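Local coordinates for protein synthesis inhibitor I (Hordeum vulgare, PDB 4FBC), which is a plant ribosome-inactivating protein, one of a family of protein synthesis inhibitors, at residues F15-N20 with A29-G34. The protein carries 3 engineered substitutions. Numbering follows the deposited sequence.
Sequences FTATFN and ATFIAG
Phe-31 of helix 25-39 sets its ring between Ala-17 and Phe-19 of strand 16-20. The main aromatic contact is CH-pi: CB of Phe-19 sits 3.6 Å from the centroid of the Phe-31 ring, only 4° off its normal, so that the methylene lies over the middle of one face. The rings themselves scarcely overlap. Their planes are nearly parallel, 23° apart, but slid past each other, with centroids separated by 5.2 Å. With CG of Phe-19 anti to its backbone N (chi1 -179°), that ring leads off beyond its own CB; the methylene makes the closer contact, though CG of Phe-19 still lies 4.0 Å from Phe-31 CD2. Apolar packing adds Ala-17, whose CB meets Phe-31 CE1 at 3.7 Å, approaching obliquely. Between these two neighbours the backbone comes close as well, with Thr-18 O 3.5 Å from Phe-31 CD1. Every close contact between the segments thus involves Phe-31, and its main partner Phe-19 is buried too. Helix and strand run almost antiparallel, their axes 8.6 Å apart, as in a beta-alpha-beta crossover: the helix, followed by the short 45-46/49-50 hairpin, connects edge strand 16-20 of the mixed sheet to its parallel neighbour 64-70. It packs on the side of strand 16-20 from which Ala-17 and Phe-19 project; Ile-35 also touches Ala-17, while Ile-32 meets Ala-177 and Thr-178 of helix 157-179.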
loop_
_atom_site.group_PDB
_atom_site.type_symbol
_atom_site.label_atom_id
_atom_site.label_comp_id
_atom_site.label_asym_id
_atom_site.label_seq_id
_atom_site.Cartn_x
_atom_site.Cartn_y
_atom_site.Cartn_z
ATOM N N PHE A 15 -4.475 -12.278 6.461
ATOM C CA PHE A 15 -5.873 -11.987 6.166
ATOM C C PHE A 15 -6.034 -11.720 4.678
ATOM O O PHE A 15 -5.049 -11.533 3.953
ATOM C CB PHE A 15 -6.386 -10.784 6.981
ATOM C CG PHE A 15 -5.694 -9.486 6.660
ATOM C CD1 PHE A 15 -4.507 -9.150 7.290
ATOM C CD2 PHE A 15 -6.234 -8.601 5.735
ATOM C CE1 PHE A 15 -3.856 -7.967 7.001
ATOM C CE2 PHE A 15 -5.592 -7.397 5.440
ATOM C CZ PHE A 15 -4.406 -7.079 6.074
ATOM N N THR A 16 -7.282 -11.712 4.224
ATOM C CA THR A 16 -7.579 -11.345 2.850
ATOM C C THR A 16 -8.606 -10.219 2.845
ATOM O O THR A 16 -9.637 -10.307 3.518
ATOM C CB THR A 16 -8.095 -12.538 2.028
ATOM O OG1 THR A 16 -7.059 -13.528 1.930
ATOM C CG2 THR A 16 -8.484 -12.091 0.624
ATOM N N ALA A 17 -8.310 -9.151 2.110
ATOM C CA ALA A 17 -9.275 -8.073 1.902
ATOM C C ALA A 17 -9.793 -8.166 0.478
ATOM O O ALA A 17 -9.017 -8.336 -0.459
ATOM C CB ALA A 17 -8.628 -6.703 2.150
ATOM N N THR A 18 -11.106 -8.041 0.301
ATOM C CA THR A 18 -11.696 -8.217 -1.016
ATOM C C THR A 18 -12.480 -6.974 -1.413
ATOM O O THR A 18 -13.184 -6.383 -0.586
ATOM C CB THR A 18 -12.611 -9.467 -1.053
ATOM O OG1 THR A 18 -11.823 -10.643 -0.818
ATOM C CG2 THR A 18 -13.301 -9.603 -2.401
ATOM N N PHE A 19 -12.328 -6.558 -2.667
ATOM C CA PHE A 19 -13.109 -5.446 -3.189
ATOM C C PHE A 19 -13.661 -5.769 -4.571
ATOM O O PHE A 19 -12.942 -6.234 -5.456
ATOM C CB PHE A 19 -12.272 -4.159 -3.232
ATOM C CG PHE A 19 -13.027 -2.956 -3.741
ATOM C CD1 PHE A 19 -14.121 -2.455 -3.039
ATOM C CD2 PHE A 19 -12.643 -2.324 -4.918
ATOM C CE1 PHE A 19 -14.817 -1.344 -3.502
ATOM C CE2 PHE A 19 -13.334 -1.206 -5.395
ATOM C CZ PHE A 19 -14.429 -0.719 -4.685
ATOM N N ASN A 20 -14.957 -5.521 -4.745
ATOM C CA ASN A 20 -15.606 -5.604 -6.041
ATOM C C ASN A 20 -15.450 -4.253 -6.741
ATOM O O ASN A 20 -15.891 -3.229 -6.220
ATOM C CB ASN A 20 -17.079 -5.988 -5.817
ATOM C CG ASN A 20 -17.981 -5.648 -6.992
ATOM O OD1 ASN A 20 -17.543 -5.501 -8.135
ATOM N ND2 ASN A 20 -19.275 -5.537 -6.705
ATOM N N ALA A 29 -14.074 2.754 0.771
ATOM C CA ALA A 29 -13.529 3.329 2.000
ATOM C C ALA A 29 -13.486 2.287 3.111
ATOM O O ALA A 29 -12.515 2.206 3.864
ATOM C CB ALA A 29 -14.353 4.541 2.432
ATOM N N THR A 30 -14.549 1.493 3.211
ATOM C CA THR A 30 -14.630 0.422 4.204
ATOM C C THR A 30 -13.525 -0.616 3.971
ATOM O O THR A 30 -12.869 -1.071 4.917
ATOM C CB THR A 30 -16.005 -0.265 4.147
ATOM O OG1 THR A 30 -17.007 0.671 4.560
ATOM C CG2 THR A 30 -16.053 -1.473 5.059
ATOM N N PHE A 31 -13.329 -0.964 2.706
ATOM C CA PHE A 31 -12.278 -1.906 2.278
ATOM C C PHE A 31 -10.880 -1.415 2.687
ATOM O O PHE A 31 -10.118 -2.150 3.325
ATOM C CB PHE A 31 -12.435 -2.131 0.762
ATOM C CG PHE A 31 -11.195 -2.609 0.043
ATOM C CD1 PHE A 31 -10.751 -3.922 0.166
ATOM C CD2 PHE A 31 -10.517 -1.752 -0.812
ATOM C CE1 PHE A 31 -9.609 -4.354 -0.531
ATOM C CE2 PHE A 31 -9.381 -2.175 -1.513
ATOM C CZ PHE A 31 -8.938 -3.471 -1.373
ATOM N N ILE A 32 -10.559 -0.169 2.352
ATOM C CA ILE A 32 -9.267 0.419 2.737
ATOM C C ILE A 32 -9.089 0.491 4.252
ATOM O O ILE A 32 -8.034 0.126 4.780
ATOM C CB ILE A 32 -9.061 1.814 2.108
ATOM C CG1 ILE A 32 -8.974 1.713 0.576
ATOM C CG2 ILE A 32 -7.803 2.523 2.702
ATOM C CD1 ILE A 32 -7.836 0.779 0.067
ATOM N N ALA A 33 -10.111 0.957 4.966
ATOM C CA ALA A 33 -10.006 1.052 6.419
ATOM C C ALA A 33 -9.774 -0.309 7.082
ATOM O O ALA A 33 -9.086 -0.413 8.104
ATOM C CB ALA A 33 -11.254 1.735 7.001
ATOM N N GLY A 34 -10.343 -1.350 6.494
ATOM C CA GLY A 34 -10.250 -2.689 7.056
ATOM C C GLY A 34 -8.841 -3.231 6.898
ATOM O O GLY A 34 -8.343 -3.925 7.790
#